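Local atomic coordinates of sugar ABC transporter substrate-binding protein, BlMnBP1 (Bifidobacterium animalis subsp. lactis ATCC 27673, PDB entry 6I5R), a protein that binds mannobiose and probably delivers beta-manno-oligosaccharides to the ABC transporter through which the bacterium takes up products of beta-mannan. Residues D52-K57 with K352-I357; K60-D65 with V341-E346; A242-L247 with D430-K435; V415-A418 with T422-I425. All blocks are in the same frame, centred on the assembly; numbering follows the deposited sequence. Where two conformers were deposited one is given.

Interactions 1 and 2 belong to one side of the chain and interactions 3 and 4 to the opposite side, with centres about 35 Å or more apart between the two pairs. Interaction 2 is a buried helix-helix contact carried by aromatic rings, whereas interaction 1, partly buried and near the sugar site, works through a carboxylate, a phenol and two waters; the salt bridge between Lys57 and Asp65 ties them together. Interaction 3 is again buried and aromatic, joining helices 239-252 and 425-443. Interaction 4 is a partly buried turn leading into helix 425-443, held by a salt bridge and a backbone hydrogen bond, and Arg423 reaches Glu431 of interaction 3 beside a zinc ion.

Interaction 1 of 4, residues D52-K57 with K352-I357; sequences DTYPGK and KNEGGI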
# COMPACT_ATOMS: atom_id res chain seq x y z
N ASP A 52 -14.93 -9.56 -16.56
CA ASP A 52 -15.22 -8.85 -17.79
C ASP A 52 -15.93 -7.53 -17.54
O ASP A 52 -15.89 -6.65 -18.40
CB ASP A 52 -16.11 -9.68 -18.72
CG ASP A 52 -15.45 -10.94 -19.21
OD1 ASP A 52 -14.22 -11.08 -19.06
OD2 ASP A 52 -16.19 -11.79 -19.75
N THR A 53 -16.59 -7.37 -16.40
CA THR A 53 -17.35 -6.14 -16.14
C THR A 53 -16.55 -5.09 -15.37
O THR A 53 -17.13 -4.12 -14.88
CB THR A 53 -18.62 -6.45 -15.37
OG1 THR A 53 -18.28 -7.16 -14.17
CG2 THR A 53 -19.60 -7.27 -16.23
N TYR A 54 -15.25 -5.28 -15.22
CA TYR A 54 -14.46 -4.24 -14.62
C TYR A 54 -14.71 -2.89 -15.31
O TYR A 54 -14.51 -2.78 -16.52
CB TYR A 54 -13.00 -4.60 -14.72
CG TYR A 54 -12.12 -3.61 -14.02
CD1 TYR A 54 -12.31 -3.32 -12.66
CD2 TYR A 54 -11.13 -2.94 -14.70
CE1 TYR A 54 -11.50 -2.42 -12.01
CE2 TYR A 54 -10.33 -2.03 -14.05
CZ TYR A 54 -10.51 -1.78 -12.71
OH TYR A 54 -9.68 -0.87 -12.06
N PRO A 55 -15.13 -1.86 -14.58
CA PRO A 55 -15.38 -0.55 -15.22
C PRO A 55 -14.17 0.05 -15.96
O PRO A 55 -14.35 0.98 -16.76
CB PRO A 55 -15.82 0.35 -14.05
CG PRO A 55 -15.54 -0.44 -12.81
CD PRO A 55 -15.62 -1.89 -13.19
N GLY A 56 -12.96 -0.46 -15.75
CA GLY A 56 -11.79 0.08 -16.43
C GLY A 56 -11.13 -0.90 -17.38
O GLY A 56 -11.79 -1.77 -17.95
N LYS A 57 -9.81 -0.76 -17.58
CA LYS A 57 -9.05 -1.71 -18.40
C LYS A 57 -8.71 -2.94 -17.56
O LYS A 57 -7.95 -2.84 -16.60
CB LYS A 57 -7.79 -1.03 -18.92
CG LYS A 57 -7.03 -1.76 -20.02
CD LYS A 57 -5.84 -0.91 -20.45
CE LYS A 57 -4.98 -1.64 -21.48
NZ LYS A 57 -5.80 -2.08 -22.63
N LYS A 352 -0.95 4.70 -15.07
CA LYS A 352 -1.80 5.79 -15.55
C LYS A 352 -3.28 5.46 -15.36
O LYS A 352 -4.10 6.36 -15.12
CB LYS A 352 -1.46 6.10 -17.01
CG LYS A 352 -2.29 7.16 -17.68
CD LYS A 352 -1.71 7.56 -19.07
CE LYS A 352 -1.85 6.46 -20.11
NZ LYS A 352 -3.28 6.38 -20.61
N ASN A 353 -3.63 4.17 -15.38
CA ASN A 353 -5.05 3.78 -15.40
C ASN A 353 -5.63 3.57 -14.02
O ASN A 353 -6.82 3.86 -13.79
CB ASN A 353 -5.18 2.54 -16.27
CG ASN A 353 -4.95 2.86 -17.69
OD1 ASN A 353 -5.16 4.00 -18.09
ND2 ASN A 353 -4.48 1.89 -18.48
N GLU A 354 -4.82 3.11 -13.09
CA GLU A 354 -5.22 2.87 -11.73
C GLU A 354 -4.89 4.04 -10.84
O GLU A 354 -4.79 3.87 -9.62
CB GLU A 354 -4.55 1.58 -11.26
CG GLU A 354 -4.98 0.40 -12.09
CD GLU A 354 -6.45 0.10 -11.94
OE1 GLU A 354 -6.95 0.11 -10.80
OE2 GLU A 354 -7.11 -0.14 -12.98
N GLY A 355 -4.68 5.21 -11.43
CA GLY A 355 -4.50 6.42 -10.65
C GLY A 355 -3.24 6.48 -9.83
O GLY A 355 -3.25 7.07 -8.75
N GLY A 356 -2.14 5.89 -10.30
CA GLY A 356 -0.90 5.89 -9.57
C GLY A 356 0.26 6.49 -10.35
O GLY A 356 0.16 6.83 -11.53
N ILE A 357 1.39 6.53 -9.66
CA ILE A 357 2.60 7.18 -10.19
C ILE A 357 3.38 6.14 -10.97
O ILE A 357 3.70 5.07 -10.43
CB ILE A 357 3.43 7.77 -9.05
CG1 ILE A 357 2.67 8.93 -8.42
CG2 ILE A 357 4.81 8.17 -9.55
CD1 ILE A 357 3.04 9.10 -6.97
O HOH W 1 -6.50 -0.75 -15.33
O HOH W 2 -8.32 1.27 -15.52
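Tyr54 meets the carboxylate of Glu354 with its phenol end, the ring and the carboxylate plane turned 30° from each other. Tyr54 OH donates to Glu354 OE2 at 2.8 Å, on the syn lone pair of that oxygen, the side of the other oxygen; OE2 lies at the edge of the ring, near its plane. The Tyr54 side chain leaves its loop with CG anti to the backbone N (chi1 -176°), which sends the ring across to the residue that directly follows helix 350-353. Glu354 answers by bending at chi2 (-65°), and its carboxylate comes round to the phenol although its CB does not point at the loop. The backbone N of Gly56 lies over one face of the ring, near the rim. Two waters extend the link: one lies between Glu354 OE2 and Lys57 O, 2.8 Å from the latter, and the other accepts from Lys57 N at 3.3 Å and stands 3.1 Å from Glu354 OE2. Beside this polar link, Lys57 CD passes Asn353 ND2 at 3.7 Å, while Lys57 NZ turns away to Ser61 and Asp65 and the Asn353 amide to Tyr62 OH. Glu354 OE1 forms a salt bridge with Arg46, a residue of the glycan pocket. Glu354 thus sits in the second shell of the mannobiose site, where its charge, shared between phenol and guanidinium, would probably help position Arg46.

Interaction 2 of 4, residues K60-D65 with V341-E346; sequences KSYIED and VKWMTE
Trp343 extends from helix 331-346 to helix 59-69 and lays the far end of its indole against one turn of that helix, a helix-helix contact within the solute-binding protein fold. The tight part is small. Trp343 CH2 comes within 3.3 Å of the backbone oxygen Tyr62 O, and Trp343 CZ2 lies 3.7 Å from Asp65 CB, so the six-membered ring rests between residues three apart on the helix. With chi1 at -176° the indole extends away from the backbone N of Trp343 and out from its own helix. Phe66 adds an edge-to-face ring contact to the same indole.

Elsewhere the fit is looser. Trp343 CH2 is also at the edge of the Tyr62 ring, but its nearest atom there, Tyr62 CD1, is 4.4 Å off, and Phe350 touches both Tyr62 and Met344. Toward the more accessible side, Asp65 offers the indole its CB and turns its carboxylate to Lys57, with which OD2 forms a salt bridge; Tyr62 OH, for its part, bonds to Asn353. Beside the indole, a Met-aromatic contact completes the join: Met344 SD stands 5.3 Å from the centroid of the Tyr62 ring, 35° off the ring normal.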
# COMPACT_ATOMS: atom_id res chain seq x y z
N LYS A 60 -7.54 -8.94 -18.99
CA LYS A 60 -7.59 -9.49 -20.34
C LYS A 60 -7.15 -8.46 -21.37
O LYS A 60 -6.47 -8.80 -22.35
CB LYS A 60 -9.00 -9.96 -20.69
CG LYS A 60 -9.44 -11.27 -20.12
CD LYS A 60 -10.83 -11.57 -20.65
CE LYS A 60 -11.23 -13.00 -20.44
NZ LYS A 60 -11.07 -13.42 -19.03
N SER A 61 -7.55 -7.20 -21.16
CA SER A 61 -7.19 -6.12 -22.07
C SER A 61 -5.69 -5.84 -22.06
O SER A 61 -5.09 -5.60 -23.12
CB SER A 61 -7.98 -4.86 -21.71
OG SER A 61 -7.71 -3.81 -22.62
N TYR A 62 -5.08 -5.84 -20.86
CA TYR A 62 -3.64 -5.68 -20.78
C TYR A 62 -2.92 -6.85 -21.46
O TYR A 62 -1.96 -6.65 -22.21
CB TYR A 62 -3.17 -5.60 -19.33
CG TYR A 62 -3.43 -4.29 -18.67
CD1 TYR A 62 -2.67 -3.19 -18.99
CD2 TYR A 62 -4.43 -4.16 -17.70
CE1 TYR A 62 -2.91 -1.97 -18.39
CE2 TYR A 62 -4.65 -2.96 -17.08
CZ TYR A 62 -3.90 -1.86 -17.43
OH TYR A 62 -4.13 -0.65 -16.84
N ILE A 63 -3.38 -8.07 -21.20
CA ILE A 63 -2.68 -9.22 -21.75
C ILE A 63 -2.81 -9.24 -23.26
O ILE A 63 -1.87 -9.58 -23.97
CB ILE A 63 -3.19 -10.52 -21.10
CG1 ILE A 63 -2.85 -10.45 -19.61
CG2 ILE A 63 -2.56 -11.74 -21.82
CD1 ILE A 63 -3.58 -11.41 -18.74
N GLU A 64 -3.98 -8.85 -23.76
CA GLU A 64 -4.13 -8.68 -25.21
C GLU A 64 -3.11 -7.69 -25.76
O GLU A 64 -2.48 -7.95 -26.80
CB GLU A 64 -5.56 -8.23 -25.49
CG GLU A 64 -5.80 -7.83 -26.89
CD GLU A 64 -7.22 -7.38 -27.09
OE1 GLU A 64 -8.09 -8.27 -27.12
OE2 GLU A 64 -7.48 -6.15 -27.20
N ASP A 65 -2.98 -6.53 -25.12
CA ASP A 65 -2.00 -5.55 -25.58
C ASP A 65 -0.60 -6.12 -25.54
O ASP A 65 0.18 -5.95 -26.48
CB ASP A 65 -2.07 -4.28 -24.74
CG ASP A 65 -3.33 -3.50 -24.98
OD1 ASP A 65 -3.94 -3.67 -26.06
OD2 ASP A 65 -3.73 -2.73 -24.11
N VAL A 341 6.93 -8.32 -16.74
CA VAL A 341 7.03 -7.28 -15.71
C VAL A 341 7.54 -5.99 -16.33
O VAL A 341 7.03 -4.89 -16.05
CB VAL A 341 7.94 -7.75 -14.56
CG1 VAL A 341 8.28 -6.58 -13.65
CG2 VAL A 341 7.27 -8.84 -13.77
N LYS A 342 8.57 -6.07 -17.16
CA LYS A 342 9.08 -4.84 -17.75
C LYS A 342 8.04 -4.21 -18.66
O LYS A 342 7.91 -2.98 -18.71
CB LYS A 342 10.37 -5.10 -18.51
CG LYS A 342 11.06 -3.82 -19.00
CD LYS A 342 12.55 -4.06 -19.32
CE LYS A 342 13.30 -2.76 -19.56
NZ LYS A 342 14.76 -3.02 -19.79
N TRP A 343 7.29 -5.04 -19.39
CA TRP A 343 6.20 -4.52 -20.22
C TRP A 343 5.16 -3.84 -19.34
O TRP A 343 4.68 -2.74 -19.65
CB TRP A 343 5.56 -5.64 -21.07
CG TRP A 343 4.50 -5.06 -21.99
CD1 TRP A 343 4.71 -4.47 -23.20
CD2 TRP A 343 3.11 -4.94 -21.73
NE1 TRP A 343 3.53 -4.01 -23.72
CE2 TRP A 343 2.52 -4.30 -22.84
CE3 TRP A 343 2.28 -5.35 -20.68
CZ2 TRP A 343 1.16 -4.00 -22.90
CZ3 TRP A 343 0.91 -5.08 -20.76
CH2 TRP A 343 0.37 -4.41 -21.86
N MET A 344 4.76 -4.50 -18.25
CA MET A 344 3.84 -3.87 -17.31
C MET A 344 4.38 -2.52 -16.85
O MET A 344 3.64 -1.53 -16.80
CB MET A 344 3.60 -4.79 -16.12
CG MET A 344 2.63 -5.94 -16.37
SD MET A 344 1.00 -5.43 -16.98
CE MET A 344 0.40 -4.31 -15.68
N THR A 345 5.67 -2.47 -16.52
CA THR A 345 6.25 -1.25 -15.95
C THR A 345 6.36 -0.15 -16.99
O THR A 345 5.97 0.99 -16.73
CB THR A 345 7.63 -1.55 -15.35
OG1 THR A 345 7.49 -2.56 -14.35
CG2 THR A 345 8.21 -0.30 -14.73
N GLU A 346 6.88 -0.46 -18.18
CA GLU A 346 7.24 0.59 -19.13
C GLU A 346 6.17 0.87 -20.15
O GLU A 346 6.07 2.02 -20.61
CB GLU A 346 8.53 0.22 -19.87
CG GLU A 346 9.69 -0.04 -18.96
CD GLU A 346 11.01 0.26 -19.62
OE1 GLU A 346 11.05 0.42 -20.88
OE2 GLU A 346 12.01 0.35 -18.87

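Interaction 3 of 4, residues A242-L247 with D430-K435; sequences AVYKTL and DEWNQK. With ZN (zinc ion), chain E.
A T-shaped (edge-to-face) aromatic pair, Tyr244 with Trp432, joins helix 239-252 to the C-terminal helix 425-443 in a buried layer that helix 409-420 completes with Ile411 and Ile414. Tyr244 CA and Trp432 CA lie 11.6 Å apart, and the two rings bridge the interval. Trp432 presents the edge of its six-membered ring to one face of Tyr244: CZ3 of Trp432 stands 3.5 Å from Tyr244 CZ, displaced toward the rim that bears the hydroxyl. The ring centroids are 4.8 Å apart and the planes meet at 72°. Both side chains set CG anti to the carbonyl carbon (chi1 -62° for Tyr244, -60° for Trp432) and point across the gap. Tyr244 OH bonds to Asp204, while Phe229 makes a second edge-to-face contact with the indole.

One residue earlier, Glu431 leads outward: its OE2 binds a zinc ion at 2.0 Å, with Glu431 OE1 at a longer 2.6 Å, and a water binds the same zinc at 2.1 Å. Lys435 NZ, one turn on, forms a salt bridge to Glu431 OE2 at 3.2 Å, from above the carboxylate plane. Trp432 thus faces the buried layer, while zinc, Lys435 and Arg423, which bridges to OE1, would probably favour ionised Glu431.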
# COMPACT_ATOMS: atom_id res chain seq x y z
N ALA A 242 -0.51 9.60 16.99
CA ALA A 242 -1.61 10.43 16.53
C ALA A 242 -2.41 9.73 15.46
O ALA A 242 -3.59 10.05 15.26
CB ALA A 242 -1.09 11.77 16.01
N VAL A 243 -1.78 8.82 14.71
CA VAL A 243 -2.49 8.11 13.66
C VAL A 243 -3.46 7.11 14.26
O VAL A 243 -4.65 7.09 13.93
CB VAL A 243 -1.48 7.41 12.73
CG1 VAL A 243 -2.19 6.53 11.70
CG2 VAL A 243 -0.60 8.42 12.06
N TYR A 244 -2.96 6.26 15.14
CA TYR A 244 -3.81 5.24 15.73
C TYR A 244 -4.88 5.84 16.61
O TYR A 244 -5.97 5.29 16.68
CB TYR A 244 -2.96 4.26 16.54
CG TYR A 244 -1.94 3.52 15.68
CD1 TYR A 244 -2.34 2.73 14.62
CD2 TYR A 244 -0.59 3.65 15.92
CE1 TYR A 244 -1.41 2.07 13.84
CE2 TYR A 244 0.34 3.01 15.14
CZ TYR A 244 -0.08 2.21 14.11
OH TYR A 244 0.87 1.55 13.35
N LYS A 245 -4.58 6.95 17.28
CA LYS A 245 -5.60 7.64 18.06
C LYS A 245 -6.67 8.25 17.15
O LYS A 245 -7.81 8.42 17.58
CB LYS A 245 -4.96 8.72 18.93
CG LYS A 245 -5.95 9.55 19.76
CD LYS A 245 -5.15 10.49 20.67
CE LYS A 245 -5.99 10.96 21.88
NZ LYS A 245 -7.13 11.81 21.44
N THR A 246 -6.32 8.61 15.93
CA THR A 246 -7.35 9.05 14.99
C THR A 246 -8.40 7.97 14.79
O THR A 246 -9.61 8.24 14.87
CB THR A 246 -6.71 9.43 13.66
OG1 THR A 246 -5.88 10.59 13.83
CG2 THR A 246 -7.79 9.71 12.62
N LEU A 247 -7.96 6.75 14.52
CA LEU A 247 -8.92 5.66 14.36
C LEU A 247 -9.66 5.41 15.66
O LEU A 247 -10.89 5.28 15.67
CB LEU A 247 -8.22 4.39 13.90
CG LEU A 247 -9.11 3.16 13.84
CD1 LEU A 247 -10.21 3.30 12.85
CD2 LEU A 247 -8.23 1.95 13.48
N ASP A 430 0.77 1.40 24.86
CA ASP A 430 1.72 0.89 25.84
C ASP A 430 1.96 -0.60 25.65
O ASP A 430 3.10 -1.05 25.74
CB ASP A 430 1.22 1.17 27.27
CG ASP A 430 2.22 0.75 28.32
OD1 ASP A 430 3.41 1.13 28.21
OD2 ASP A 430 1.80 0.07 29.27
N GLU A 431 0.90 -1.38 25.38
CA GLU A 431 1.11 -2.81 25.09
C GLU A 431 2.04 -2.99 23.90
O GLU A 431 2.99 -3.78 23.96
CB GLU A 431 -0.22 -3.51 24.83
CG GLU A 431 -0.08 -5.05 24.79
CD GLU A 431 -1.24 -5.77 24.12
OE1 GLU A 431 -2.21 -5.17 23.60
OE2 GLU A 431 -1.20 -7.02 24.11
N TRP A 432 1.78 -2.29 22.80
CA TRP A 432 2.67 -2.41 21.65
C TRP A 432 4.10 -1.98 21.99
O TRP A 432 5.06 -2.61 21.54
CB TRP A 432 2.15 -1.58 20.47
CG TRP A 432 0.79 -1.91 19.93
CD1 TRP A 432 -0.17 -2.72 20.48
CD2 TRP A 432 0.23 -1.41 18.70
NE1 TRP A 432 -1.28 -2.74 19.67
CE2 TRP A 432 -1.07 -1.95 18.58
CE3 TRP A 432 0.70 -0.55 17.70
CZ2 TRP A 432 -1.89 -1.65 17.51
CZ3 TRP A 432 -0.11 -0.26 16.64
CH2 TRP A 432 -1.39 -0.81 16.54
N ASN A 433 4.26 -0.87 22.71
CA ASN A 433 5.60 -0.39 23.01
C ASN A 433 6.43 -1.43 23.75
O ASN A 433 7.63 -1.56 23.51
CB ASN A 433 5.54 0.90 23.83
CG ASN A 433 5.30 2.12 22.97
OD1 ASN A 433 5.73 2.16 21.82
ND2 ASN A 433 4.62 3.12 23.52
N GLN A 434 5.82 -2.16 24.69
CA GLN A 434 6.58 -3.12 25.48
C GLN A 434 7.06 -4.30 24.63
O GLN A 434 8.20 -4.76 24.76
CB GLN A 434 5.73 -3.56 26.69
CG GLN A 434 5.59 -2.43 27.71
CD GLN A 434 4.36 -2.47 28.61
OE1 GLN A 434 3.49 -3.34 28.49
NE2 GLN A 434 4.28 -1.50 29.52
N LYS A 435 6.22 -4.74 23.69
CA LYS A 435 6.62 -5.80 22.77
C LYS A 435 7.67 -5.29 21.80
O LYS A 435 8.64 -6.00 21.50
CB LYS A 435 5.41 -6.34 22.01
CG LYS A 435 4.45 -7.12 22.92
CD LYS A 435 3.24 -7.70 22.21
CE LYS A 435 2.32 -8.41 23.22
NZ LYS A 435 1.02 -8.83 22.61
ZN ZN E . -2.36 -7.62 22.62
O HOH W 3 -1.83 -9.64 22.45

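Interaction 4 of 4, residues V415-A418 with T422-I425; sequences VVDA and TRTI
Arg423 turns the NE edge of its guanidinium to Asp417, NE and NH2 both donating to one carboxylate oxygen. The bond from Arg423 NE to Asp417 OD2 is 2.8 Å long with an N-H...O angle of 152°; the second, from Arg423 NH2 to Asp417 OD2, is 3.1 Å and more bent. OD2 lies near the guanidinium plane for both, yet the carboxylate itself is turned 67° from that plane; NE meets OD2 from above the carboxylate and NH2 nearly in line with the C-O bond. A bend at chi3 (-74°) brings the guanidinium edge round to Asp417 OD2. Asp413 binds NH2 as well, and Glu431, a zinc ligand, takes NH1, so this guanidinium is shared among three acidic side chains.

Next comes the backbone: Thr422 N donates to Asp417 O at 3.1 Å as the chain leaves helix 409-420. This is a short loop joining two consecutive helices, 409-420 and 425-443, in which Thr424 takes the N-cap position of the second. The Thr422 hydroxyl also sits close to the carboxylate, with OG1 3.2 Å from Asp417 OD1. Farther out, Ile428 of the second helix packs on both Asp417 and Arg423, and Tyr248 of helix 239-252 touches Ala418 and Ile425 while its hydroxyl bonds to Arg423 O.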
# COMPACT_ATOMS: atom_id res chain seq x y z
N VAL A 415 -10.18 -0.95 17.04
CA VAL A 415 -11.60 -0.73 16.82
C VAL A 415 -12.42 -1.41 17.90
O VAL A 415 -13.37 -0.84 18.44
CB VAL A 415 -12.01 -1.23 15.42
CG1 VAL A 415 -13.54 -1.16 15.21
CG2 VAL A 415 -11.29 -0.45 14.34
N VAL A 416 -12.08 -2.65 18.21
CA VAL A 416 -12.83 -3.40 19.21
C VAL A 416 -12.73 -2.70 20.55
O VAL A 416 -13.73 -2.55 21.26
CB VAL A 416 -12.30 -4.85 19.32
CG1 VAL A 416 -12.91 -5.50 20.51
CG2 VAL A 416 -12.61 -5.66 18.08
N ASP A 417 -11.51 -2.31 20.94
CA ASP A 417 -11.29 -1.75 22.27
C ASP A 417 -11.96 -0.39 22.40
O ASP A 417 -12.56 -0.07 23.44
CB ASP A 417 -9.78 -1.63 22.57
CG ASP A 417 -9.11 -2.97 22.77
OD1 ASP A 417 -9.81 -3.98 22.63
OD2 ASP A 417 -7.89 -3.01 23.01
N ALA A 418 -11.92 0.39 21.32
CA ALA A 418 -12.52 1.71 21.34
C ALA A 418 -14.04 1.61 21.37
O ALA A 418 -14.70 2.38 22.09
CB ALA A 418 -12.04 2.52 20.14
N THR A 422 -12.89 -0.96 26.44
CA THR A 422 -12.13 -1.86 27.30
C THR A 422 -10.78 -1.26 27.67
O THR A 422 -10.24 -1.57 28.74
CB THR A 422 -11.93 -3.21 26.61
OG1 THR A 422 -11.21 -3.04 25.39
CG2 THR A 422 -13.26 -3.84 26.31
N ARG A 423 -10.23 -0.42 26.80
CA ARG A 423 -8.89 0.12 26.95
C ARG A 423 -8.87 1.49 26.30
O ARG A 423 -9.58 1.72 25.32
CB ARG A 423 -7.82 -0.71 26.25
CG ARG A 423 -7.44 -2.00 26.93
CD ARG A 423 -6.07 -2.49 26.47
NE ARG A 423 -6.06 -3.05 25.12
CZ ARG A 423 -4.96 -3.53 24.56
NH1 ARG A 423 -3.83 -3.49 25.23
NH2 ARG A 423 -4.99 -4.03 23.33
N THR A 424 -8.01 2.36 26.82
CA THR A 424 -7.72 3.64 26.18
C THR A 424 -6.66 3.46 25.09
O THR A 424 -5.94 2.46 25.04
CB THR A 424 -7.19 4.66 27.18
OG1 THR A 424 -5.91 4.23 27.66
CG2 THR A 424 -8.18 4.86 28.33
N ILE A 425 -6.54 4.47 24.21
CA ILE A 425 -5.49 4.35 23.20
C ILE A 425 -4.13 4.30 23.86
O ILE A 425 -3.22 3.61 23.39
CB ILE A 425 -5.59 5.49 22.16
CG1 ILE A 425 -4.62 5.23 21.00
CG2 ILE A 425 -5.23 6.84 22.79
CD1 ILE A 425 -4.88 3.94 20.23